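Local coordinates for 5-carboxyvanillate decarboxylase (Sphingomonas paucimobilis, PDB 4L6D), which probably removes a carboxyl group from 5-carboxyvanillate to give vanillate, using a manganese-dependent active site in an amidohydrolase-fold barrel, at residues A19-H23 against Q82-A86; R60-D65 against T109-G113; A93-D98 against E128-V132; L141-T147 against A170-R176. The contacts are given in a common frame with arbitrary orientation. Residues are numbered along the deposited sequence.

Interaction 1: residues A19-H23 against Q82-A86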
# COMPACT_ATOMS: atom_id res chain seq x y z
N ALA A 19 -0.50 -24.44 -21.86
CA ALA A 19 -0.91 -23.17 -22.45
C ALA A 19 0.01 -22.02 -22.04
O ALA A 19 0.31 -21.15 -22.86
CB ALA A 19 -2.36 -22.86 -22.10
N LEU A 20 0.47 -22.02 -20.80
CA LEU A 20 1.40 -20.98 -20.34
C LEU A 20 2.79 -21.13 -20.96
O LEU A 20 3.44 -20.13 -21.24
CB LEU A 20 1.49 -20.93 -18.82
CG LEU A 20 0.26 -20.33 -18.14
CD1 LEU A 20 0.35 -20.56 -16.64
CD2 LEU A 20 0.15 -18.84 -18.44
N ARG A 21 3.26 -22.36 -21.16
CA ARG A 21 4.50 -22.58 -21.91
C ARG A 21 4.42 -21.92 -23.29
O ARG A 21 5.34 -21.19 -23.69
CB ARG A 21 4.80 -24.08 -22.07
CG ARG A 21 5.25 -24.79 -20.79
CD ARG A 21 6.18 -25.96 -21.12
NE ARG A 21 6.60 -26.69 -19.92
CZ ARG A 21 6.05 -27.83 -19.52
NH1 ARG A 21 5.06 -28.38 -20.21
NH2 ARG A 21 6.50 -28.43 -18.42
N ALA A 22 3.33 -22.16 -24.00
CA ALA A 22 3.14 -21.53 -25.30
C ALA A 22 3.04 -20.01 -25.16
O ALA A 22 3.63 -19.26 -25.95
CB ALA A 22 1.90 -22.09 -26.00
N HIS A 23 2.29 -19.54 -24.17
CA HIS A 23 2.15 -18.11 -23.98
C HIS A 23 3.48 -17.42 -23.71
O HIS A 23 3.70 -16.27 -24.13
CB HIS A 23 1.18 -17.78 -22.85
CG HIS A 23 0.63 -16.40 -22.94
ND1 HIS A 23 -0.41 -16.07 -23.79
CD2 HIS A 23 1.02 -15.24 -22.35
CE1 HIS A 23 -0.66 -14.78 -23.68
NE2 HIS A 23 0.19 -14.25 -22.82
N GLN A 82 -6.26 -15.96 -16.98
CA GLN A 82 -6.58 -14.58 -17.34
C GLN A 82 -5.72 -13.97 -18.43
O GLN A 82 -6.08 -12.94 -18.99
CB GLN A 82 -6.58 -13.70 -16.10
CG GLN A 82 -7.72 -14.01 -15.15
CD GLN A 82 -7.41 -13.56 -13.75
OE1 GLN A 82 -7.11 -14.38 -12.88
NE2 GLN A 82 -7.47 -12.25 -13.53
N MET A 83 -4.58 -14.58 -18.75
CA MET A 83 -3.73 -14.03 -19.81
C MET A 83 -4.13 -14.46 -21.22
O MET A 83 -3.68 -13.88 -22.20
CB MET A 83 -2.26 -14.39 -19.59
CG MET A 83 -1.71 -13.88 -18.27
SD MET A 83 0.08 -14.03 -18.17
CE MET A 83 0.58 -12.66 -19.22
N PHE A 84 -4.98 -15.48 -21.32
CA PHE A 84 -5.35 -16.06 -22.61
C PHE A 84 -6.48 -15.27 -23.29
O PHE A 84 -7.15 -14.45 -22.66
CB PHE A 84 -5.79 -17.52 -22.42
CG PHE A 84 -4.79 -18.36 -21.67
CD1 PHE A 84 -3.47 -18.41 -22.06
CD2 PHE A 84 -5.18 -19.10 -20.56
CE1 PHE A 84 -2.55 -19.18 -21.36
CE2 PHE A 84 -4.27 -19.87 -19.86
CZ PHE A 84 -2.95 -19.91 -20.27
N ASP A 85 -6.70 -15.53 -24.57
CA ASP A 85 -7.88 -14.96 -25.21
C ASP A 85 -9.14 -15.55 -24.57
O ASP A 85 -9.07 -16.52 -23.81
CB ASP A 85 -7.87 -15.19 -26.72
CG ASP A 85 -7.83 -16.66 -27.09
OD1 ASP A 85 -8.76 -17.40 -26.74
OD2 ASP A 85 -6.86 -17.07 -27.77
N ALA A 86 -10.29 -14.95 -24.86
CA ALA A 86 -11.53 -15.33 -24.17
C ALA A 86 -11.90 -16.81 -24.33
O ALA A 86 -12.21 -17.47 -23.34
CB ALA A 86 -12.68 -14.44 -24.63
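The last turn of helix 14-23, residues 19-23, faces an irregular piece of chain, 82-86, that leads into helix 86-106. Nowhere do the backbones come close: the nearest CA atoms, those of H23 and F84, are 7.9 Å apart, and no hydrogen bond crosses the gap. The helix closes its own turn with H23 N to A19 O at 2.9 Å, which puts A19 and H23 on the same side of it, facing the loop. F84 reaches into the space between them. F84 CZ lies 3.5 Å from A19 CB and 3.8 Å from L20 CD2, an apolar contact that L20 makes with the end of its side chain. Toward H23, F84 presents a ring edge to the imidazole face in an offset edge-to-face pair, with centroids 5.9 Å apart and planes at 80°. M83 joins from the loop: its CB sits over a face of the same imidazole, and its SD is 5.1 Å from the ring centroid, obliquely placed. The polar end of H23 is held by D28 through NE2. The D85 side chain, at the N-cap of helix 86-106, caps a backbone N in the first turn; its OD1 also bonds T88 OG1. The loop after strand 71-76 is a beta-alpha loop, the kind that lines the catalytic end of a TIM barrel; the M83 side chain is about 12 Å from that of the manganese ligand H174.

Interaction 2: residues R60-D65 against T109-G113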
# COMPACT_ATOMS: atom_id res chain seq x y z
N ARG A 60 3.79 -32.45 -1.27
CA ARG A 60 2.87 -31.55 -0.59
C ARG A 60 2.19 -32.24 0.60
O ARG A 60 2.15 -31.71 1.70
CB ARG A 60 1.82 -31.00 -1.56
CG ARG A 60 0.86 -29.99 -0.94
CD ARG A 60 -0.33 -29.72 -1.86
NE ARG A 60 0.08 -29.24 -3.18
CZ ARG A 60 -0.05 -27.99 -3.61
NH1 ARG A 60 -0.58 -27.04 -2.84
NH2 ARG A 60 0.36 -27.69 -4.84
N LEU A 61 1.66 -33.43 0.36
CA LEU A 61 0.99 -34.16 1.43
C LEU A 61 1.99 -34.61 2.51
O LEU A 61 1.68 -34.59 3.70
CB LEU A 61 0.23 -35.36 0.87
CG LEU A 61 -0.76 -36.05 1.79
CD1 LEU A 61 -1.80 -35.08 2.34
CD2 LEU A 61 -1.43 -37.19 1.02
N ALA A 62 3.19 -35.02 2.09
CA ALA A 62 4.21 -35.41 3.06
C ALA A 62 4.55 -34.25 3.99
O ALA A 62 4.70 -34.44 5.20
CB ALA A 62 5.48 -35.92 2.34
N GLU A 63 4.64 -33.06 3.43
CA GLU A 63 4.94 -31.87 4.23
C GLU A 63 3.76 -31.49 5.12
O GLU A 63 3.95 -31.07 6.27
CB GLU A 63 5.30 -30.69 3.32
CG GLU A 63 6.70 -30.78 2.77
CD GLU A 63 7.73 -30.32 3.78
OE1 GLU A 63 7.69 -29.13 4.16
OE2 GLU A 63 8.57 -31.14 4.19
N MET A 64 2.55 -31.64 4.62
CA MET A 64 1.38 -31.45 5.46
C MET A 64 1.41 -32.40 6.65
O MET A 64 1.18 -32.00 7.78
CB MET A 64 0.08 -31.61 4.66
CG MET A 64 -0.15 -30.49 3.65
SD MET A 64 -1.38 -30.92 2.40
CE MET A 64 -2.85 -31.08 3.42
N ASP A 65 1.74 -33.66 6.39
CA ASP A 65 1.76 -34.65 7.45
C ASP A 65 2.84 -34.36 8.49
O ASP A 65 2.59 -34.45 9.70
CB ASP A 65 1.91 -36.06 6.88
CG ASP A 65 0.64 -36.54 6.18
OD1 ASP A 65 -0.44 -35.99 6.46
OD2 ASP A 65 0.73 -37.47 5.35
N THR A 109 -10.68 -35.08 2.76
CA THR A 109 -10.39 -34.66 4.13
C THR A 109 -9.10 -33.84 4.20
O THR A 109 -8.84 -33.20 5.23
CB THR A 109 -10.28 -35.84 5.11
OG1 THR A 109 -9.11 -36.60 4.82
CG2 THR A 109 -11.53 -36.72 5.04
N ARG A 110 -8.32 -33.85 3.12
CA ARG A 110 -7.05 -33.12 3.10
C ARG A 110 -7.05 -31.94 2.14
O ARG A 110 -6.25 -31.02 2.29
CB ARG A 110 -5.88 -34.04 2.75
CG ARG A 110 -5.80 -35.32 3.61
CD ARG A 110 -5.75 -35.05 5.13
NE ARG A 110 -4.60 -34.24 5.57
CZ ARG A 110 -3.38 -34.73 5.79
NH1 ARG A 110 -3.13 -36.01 5.58
NH2 ARG A 110 -2.40 -33.94 6.19
N PHE A 111 -7.93 -31.95 1.15
CA PHE A 111 -7.94 -30.87 0.18
C PHE A 111 -9.32 -30.32 -0.05
O PHE A 111 -10.28 -31.08 -0.18
CB PHE A 111 -7.29 -31.32 -1.13
CG PHE A 111 -5.85 -31.72 -0.97
CD1 PHE A 111 -4.88 -30.75 -0.77
CD2 PHE A 111 -5.48 -33.05 -0.93
CE1 PHE A 111 -3.56 -31.10 -0.58
CE2 PHE A 111 -4.16 -33.41 -0.73
CZ PHE A 111 -3.20 -32.43 -0.55
N ALA A 112 -9.41 -29.00 -0.07
CA ALA A 112 -10.59 -28.29 -0.54
C ALA A 112 -10.14 -27.50 -1.77
O ALA A 112 -8.95 -27.43 -2.05
CB ALA A 112 -11.15 -27.37 0.55
N GLY A 113 -11.08 -26.92 -2.52
CA GLY A 113 -10.69 -26.24 -3.74
C GLY A 113 -11.52 -25.04 -4.12
O GLY A 113 -12.73 -24.99 -3.90
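A salt bridge at the surface joins D65 to R110: D65 OD1 accepts from both R110 NH1 and R110 NH2, each at 2.8 Å, so one carboxylate oxygen sits between the two terminal nitrogens, near the guanidinium plane. The same guanidinium also donates to the backbone oxygens of V69 and D70, which hold it beside the turn after the helix. L61 CD1 lies over one of its faces, 3.6 Å from R110 NH1. Further in, M64 SD makes an oblique Met-aromatic contact with F111, 4.6 Å from the ring centroid, while R60 CD approaches F111 CE1 at 3.7 Å and L61 CD1 reaches F111 CZ at 4.2 Å. R60 thus lends its aliphatic part to the ring and sends its charged end to the backbone oxygen of A10. The axes of segments 60-65 and 111-113 are 13.2 Å apart at closest approach, with N-to-C directions at 119°, a gap filled mainly by side chains. This is helix-on-strand packing at the start of a TIM-barrel strand.

Interaction 3: residues A93-D98 against E128-V132. With VNL (4-hydroxy-3-methoxybenzoate), chain K.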
# COMPACT_ATOMS: atom_id res chain seq x y z
N ALA A 93 -10.51 -22.75 -18.03
CA ALA A 93 -11.08 -22.62 -16.70
C ALA A 93 -11.99 -23.80 -16.42
O ALA A 93 -11.96 -24.37 -15.33
CB ALA A 93 -11.84 -21.30 -16.55
N ARG A 94 -12.81 -24.16 -17.41
CA ARG A 94 -13.72 -25.28 -17.25
C ARG A 94 -12.93 -26.56 -16.96
O ARG A 94 -13.27 -27.31 -16.04
CB ARG A 94 -14.60 -25.42 -18.50
CG ARG A 94 -15.79 -26.36 -18.34
CD ARG A 94 -15.40 -27.82 -18.50
NE ARG A 94 -14.94 -28.10 -19.85
CZ ARG A 94 -14.24 -29.17 -20.20
NH1 ARG A 94 -13.88 -29.34 -21.46
NH2 ARG A 94 -13.89 -30.06 -19.28
N ILE A 95 -11.87 -26.79 -17.73
CA ILE A 95 -11.03 -27.98 -17.56
C ILE A 95 -10.33 -27.96 -16.21
O ILE A 95 -10.34 -28.96 -15.47
CB ILE A 95 -10.00 -28.10 -18.70
CG1 ILE A 95 -10.71 -28.47 -20.01
CG2 ILE A 95 -8.91 -29.11 -18.36
CD1 ILE A 95 -9.84 -28.31 -21.24
N ALA A 96 -9.75 -26.82 -15.86
CA ALA A 96 -9.05 -26.68 -14.59
C ALA A 96 -10.01 -26.87 -13.42
O ALA A 96 -9.62 -27.39 -12.36
CB ALA A 96 -8.36 -25.34 -14.49
N ASN A 97 -11.26 -26.44 -13.59
CA ASN A 97 -12.25 -26.63 -12.52
C ASN A 97 -12.66 -28.08 -12.36
O ASN A 97 -12.82 -28.57 -11.24
CB ASN A 97 -13.49 -25.76 -12.76
CG ASN A 97 -13.21 -24.29 -12.52
OD1 ASN A 97 -12.24 -23.92 -11.85
ND2 ASN A 97 -14.08 -23.43 -13.05
N ASP A 98 -12.81 -28.79 -13.48
CA ASP A 98 -13.08 -30.23 -13.41
C ASP A 98 -11.92 -30.93 -12.71
O ASP A 98 -12.13 -31.82 -11.89
CB ASP A 98 -13.26 -30.83 -14.80
CG ASP A 98 -14.61 -30.50 -15.40
OD1 ASP A 98 -15.50 -30.04 -14.67
OD2 ASP A 98 -14.78 -30.76 -16.62
N GLU A 128 -20.11 -20.60 -15.73
CA GLU A 128 -19.13 -21.47 -15.08
C GLU A 128 -19.16 -21.33 -13.56
O GLU A 128 -19.04 -22.32 -12.84
CB GLU A 128 -17.73 -21.22 -15.64
CG GLU A 128 -16.62 -22.13 -15.08
CD GLU A 128 -16.84 -23.62 -15.34
OE1 GLU A 128 -17.72 -23.99 -16.14
OE2 GLU A 128 -16.11 -24.42 -14.72
N ILE A 129 -19.32 -20.10 -13.09
CA ILE A 129 -19.43 -19.85 -11.65
C ILE A 129 -20.60 -20.63 -11.07
O ILE A 129 -20.46 -21.28 -10.03
CB ILE A 129 -19.53 -18.34 -11.37
CG1 ILE A 129 -18.16 -17.70 -11.61
CG2 ILE A 129 -20.02 -18.06 -9.95
CD1 ILE A 129 -18.19 -16.21 -11.85
N GLU A 130 -21.74 -20.61 -11.75
CA GLU A 130 -22.89 -21.38 -11.30
C GLU A 130 -22.58 -22.87 -11.29
O GLU A 130 -22.94 -23.57 -10.34
CB GLU A 130 -24.12 -21.11 -12.18
CG GLU A 130 -25.31 -21.99 -11.84
CD GLU A 130 -26.56 -21.62 -12.62
OE1 GLU A 130 -27.54 -22.39 -12.54
OE2 GLU A 130 -26.57 -20.57 -13.29
N ARG A 131 -21.88 -23.36 -12.31
CA ARG A 131 -21.52 -24.78 -12.37
C ARG A 131 -20.57 -25.16 -11.22
O ARG A 131 -20.72 -26.23 -10.62
CB ARG A 131 -20.91 -25.14 -13.73
CG ARG A 131 -20.73 -26.63 -13.97
CD ARG A 131 -20.08 -26.93 -15.32
NE ARG A 131 -18.65 -26.64 -15.32
CZ ARG A 131 -17.70 -27.55 -15.11
NH1 ARG A 131 -16.43 -27.17 -15.12
NH2 ARG A 131 -18.01 -28.82 -14.92
N VAL A 132 -19.60 -24.30 -10.94
CA VAL A 132 -18.67 -24.52 -9.84
C VAL A 132 -19.41 -24.67 -8.51
O VAL A 132 -19.12 -25.57 -7.73
CB VAL A 132 -17.64 -23.35 -9.77
CG1 VAL A 132 -16.89 -23.35 -8.45
CG2 VAL A 132 -16.67 -23.43 -10.95
C1 VNL K . -15.23 -25.14 -23.88
CO1 VNL K . -15.39 -23.86 -23.34
CO2 VNL K . -14.99 -25.33 -25.26
CM1 VNL K . -15.31 -22.72 -24.16
CM2 VNL K . -14.90 -24.21 -26.09
OM VNL K . -14.65 -24.29 -27.44
CZ VNL K . -15.06 -22.86 -25.52
CC VNL K . -15.33 -26.35 -22.99
CV VNL K . -14.35 -25.56 -28.06
O1 VNL K . -15.85 -26.24 -21.85
O2 VNL K . -14.89 -27.44 -23.42
O3 VNL K . -15.01 -21.80 -26.39
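Charged side chains dominate this contact. R131 donates from NH2 to D98 OD1 at 2.8 Å and from NH1 to the same D98 OD1 at 3.1 Å, a salt bridge between the helices. Within the helices, R94 NH2 meets D98 OD2 at 2.9 Å, one turn apart, and R131 uses NE to hold E128 OE1 at 2.9 Å and NH1 to hold E128 OE2 at 2.8 Å. The result is a four-residue network in which R131 engages both acids. The two helices, 86-106 and 122-134, run side by side with segment axes 11.1 Å apart and only 6° from parallel, as expected of successive outer helices of a TIM barrel separated by one strand, 111-115. A hydrogen bond from an uncharged donor ties in as well: N97 ND2 gives to E128 OE2 at 2.8 Å, nearly straight, while N97 OD1 accepts from the backbone of T116. Packing is modest: the methyl V132 CG2 lies 3.3 Å from N97 ND2, and R94 CD lies over one face of the R131 guanidinium. Ligand binding occupies the rest of R94: NE and NH1 each donate, at 2.9 Å, to vanillate O1 and O2 respectively, well away from the manganese-bound vanillate.

Interaction 4: residues L141-T147 against A170-R176. With MN (manganese (II) ion), chain I; VNL (4-hydroxy-3-methoxybenzoate), chain J.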
# COMPACT_ATOMS: atom_id res chain seq x y z
N LEU A 141 -14.27 -19.48 -4.91
CA LEU A 141 -13.71 -19.05 -6.19
C LEU A 141 -12.40 -18.31 -5.99
O LEU A 141 -12.13 -17.77 -4.92
CB LEU A 141 -14.70 -18.12 -6.90
CG LEU A 141 -16.04 -18.72 -7.29
CD1 LEU A 141 -17.05 -17.60 -7.57
CD2 LEU A 141 -15.93 -19.67 -8.47
N VAL A 142 -11.57 -18.29 -7.04
CA VAL A 142 -10.33 -17.52 -7.03
C VAL A 142 -10.16 -16.82 -8.37
O VAL A 142 -10.50 -17.37 -9.43
CB VAL A 142 -9.10 -18.41 -6.71
CG1 VAL A 142 -8.92 -19.52 -7.75
CG2 VAL A 142 -7.81 -17.57 -6.61
N ILE A 143 -9.68 -15.59 -8.31
CA ILE A 143 -9.31 -14.84 -9.49
C ILE A 143 -8.07 -14.01 -9.13
O ILE A 143 -7.87 -13.67 -7.96
CB ILE A 143 -10.49 -13.96 -10.01
CG1 ILE A 143 -10.33 -13.67 -11.50
CG2 ILE A 143 -10.62 -12.68 -9.19
CD1 ILE A 143 -10.46 -14.92 -12.40
N ASN A 144 -7.23 -13.69 -10.11
CA ASN A 144 -5.96 -13.02 -9.85
C ASN A 144 -5.96 -11.57 -10.28
O ASN A 144 -5.69 -11.26 -11.44
CB ASN A 144 -4.82 -13.79 -10.51
CG ASN A 144 -4.87 -15.25 -10.16
OD1 ASN A 144 -4.54 -15.64 -9.04
ND2 ASN A 144 -5.35 -16.07 -11.10
N SER A 145 -6.23 -10.69 -9.32
CA SER A 145 -6.46 -9.26 -9.54
C SER A 145 -7.01 -8.94 -10.94
O SER A 145 -8.02 -9.53 -11.33
CB SER A 145 -5.24 -8.44 -9.16
OG SER A 145 -5.64 -7.11 -8.89
N HIS A 146 -6.36 -8.07 -11.70
CA HIS A 146 -6.94 -7.51 -12.92
C HIS A 146 -7.18 -8.52 -14.03
O HIS A 146 -6.54 -9.57 -14.09
CB HIS A 146 -6.08 -6.35 -13.45
CG HIS A 146 -4.90 -6.79 -14.26
ND1 HIS A 146 -4.97 -7.04 -15.62
CD2 HIS A 146 -3.61 -7.00 -13.91
CE1 HIS A 146 -3.77 -7.38 -16.06
NE2 HIS A 146 -2.93 -7.38 -15.04
N THR A 147 -8.11 -8.19 -14.92
CA THR A 147 -8.22 -8.89 -16.20
C THR A 147 -8.24 -7.86 -17.31
O THR A 147 -8.98 -6.88 -17.24
CB THR A 147 -9.48 -9.77 -16.28
OG1 THR A 147 -9.47 -10.71 -15.20
CG2 THR A 147 -9.53 -10.53 -17.61
N ALA A 170 -17.51 -17.42 -1.75
CA ALA A 170 -16.54 -16.37 -1.50
C ALA A 170 -15.52 -16.32 -2.65
O ALA A 170 -15.14 -17.36 -3.19
CB ALA A 170 -15.83 -16.60 -0.18
N LEU A 171 -15.12 -15.11 -3.04
CA LEU A 171 -14.11 -14.93 -4.08
C LEU A 171 -12.79 -14.48 -3.47
O LEU A 171 -12.69 -13.40 -2.90
CB LEU A 171 -14.57 -13.90 -5.11
CG LEU A 171 -13.52 -13.52 -6.16
CD1 LEU A 171 -13.22 -14.70 -7.10
CD2 LEU A 171 -14.00 -12.33 -6.97
N TYR A 172 -11.77 -15.32 -3.61
CA TYR A 172 -10.42 -14.96 -3.20
C TYR A 172 -9.81 -14.16 -4.35
O TYR A 172 -9.66 -14.69 -5.45
CB TYR A 172 -9.60 -16.23 -2.95
CG TYR A 172 -8.42 -16.08 -2.01
CD1 TYR A 172 -7.43 -15.14 -2.24
CD2 TYR A 172 -8.30 -16.91 -0.89
CE1 TYR A 172 -6.34 -15.02 -1.38
CE2 TYR A 172 -7.23 -16.80 -0.03
CZ TYR A 172 -6.26 -15.85 -0.28
OH TYR A 172 -5.20 -15.75 0.59
N ILE A 173 -9.53 -12.89 -4.11
CA ILE A 173 -8.82 -12.10 -5.12
C ILE A 173 -7.34 -12.16 -4.80
O ILE A 173 -6.83 -11.38 -3.98
CB ILE A 173 -9.33 -10.65 -5.25
CG1 ILE A 173 -10.82 -10.64 -5.60
CG2 ILE A 173 -8.55 -9.93 -6.34
CD1 ILE A 173 -11.43 -9.24 -5.68
N HIS A 174 -6.67 -13.11 -5.45
CA HIS A 174 -5.24 -13.35 -5.31
C HIS A 174 -4.50 -12.31 -6.14
O HIS A 174 -5.05 -11.75 -7.07
CB HIS A 174 -4.97 -14.76 -5.84
CG HIS A 174 -3.58 -15.25 -5.62
ND1 HIS A 174 -2.53 -14.94 -6.47
CD2 HIS A 174 -3.05 -16.02 -4.64
CE1 HIS A 174 -1.43 -15.50 -6.02
NE2 HIS A 174 -1.71 -16.16 -4.92
N PRO A 175 -3.23 -12.03 -5.81
CA PRO A 175 -2.50 -11.09 -6.68
C PRO A 175 -2.15 -11.63 -8.07
O PRO A 175 -2.20 -12.82 -8.37
CB PRO A 175 -1.20 -10.82 -5.90
CG PRO A 175 -1.53 -11.18 -4.47
CD PRO A 175 -2.51 -12.30 -4.55
N ARG A 176 -1.81 -10.69 -8.94
CA ARG A 176 -0.94 -10.96 -10.09
C ARG A 176 -0.07 -9.71 -10.20
O ARG A 176 -0.19 -8.80 -9.38
CB ARG A 176 -1.73 -11.26 -11.37
CG ARG A 176 -2.65 -10.13 -11.80
CD ARG A 176 -3.42 -10.46 -13.06
NE ARG A 176 -2.56 -10.51 -14.24
CZ ARG A 176 -3.02 -10.57 -15.49
NH1 ARG A 176 -4.33 -10.61 -15.69
NH2 ARG A 176 -2.17 -10.61 -16.51
MN MN I . -0.25 -17.01 -3.51
C1 VNL J . 5.01 -16.04 -5.96
CO1 VNL J . 4.60 -16.01 -4.62
CO2 VNL J . 4.09 -16.29 -7.00
CM1 VNL J . 3.26 -16.26 -4.28
CM2 VNL J . 2.75 -16.53 -6.69
OM VNL J . 1.79 -16.78 -7.63
CZ VNL J . 2.32 -16.52 -5.29
CC VNL J . 6.46 -15.81 -6.29
CV VNL J . 2.13 -16.80 -9.03
O1 VNL J . 7.34 -15.88 -5.39
O2 VNL J . 6.78 -15.62 -7.49
O3 VNL J . 1.10 -17.07 -5.04
O HOH W 1 -1.12 -19.01 -3.72
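L141 and I143 pack beside L171 and I173 on one face of the sheet, with L171 CD1 3.7 Å from L141 CB and 3.9 Å from I143 CG2. They lie on neighbouring parallel strands of the TIM barrel, joined by a beta-alpha-beta crossover through helix 158-167, whose I164 touches both leucines. Backbone hydrogen bonds of 2.8-3.0 Å alternate along the pair: L141 N to A170 O, Y172 N to L141 O, I143 N to Y172 O, H174 N to I143 O and S145 N to H174 O. V142, N144, Y172 and H174 project to the opposite face, where Y172 OH meets E8. Past the strand ends the guanidinium of R176 lies flat on the H146 ring, centres 3.6 Å apart; its NH1 bonds H146 O at 2.9 Å, and D32 takes its NE. H174 ND1 donates to P175 O at 2.9 Å, leaving NE2 to bind manganese at 2.2 Å, with E8 and D297 as the other protein ligands and vanillate O3 at 2.0 Å from the metal.

In the fold
From the N terminus, interaction 1 closes the first long loop, bringing helix 14-23 to the chain after strand 71-76. Interaction 2 opens inside that loop, at helix 59-67, and ends beyond it on strand 111-115, so the two cross. Interaction 3 starts on helix 86-106, within the span of interaction 2, and reaches helix 122-134, so these cross as well. Interaction 4 follows in series, with the shortest loop, joining two neighbouring barrel strands. It touches interactions 1 and 3: Q82 OE1 lies 2.9 Å from N144 N, and V132 CG1 packs on L141 CD2 at 3.8 Å. Interaction 2 does not touch it but reaches the same sheet, through neighbouring strand 111-115.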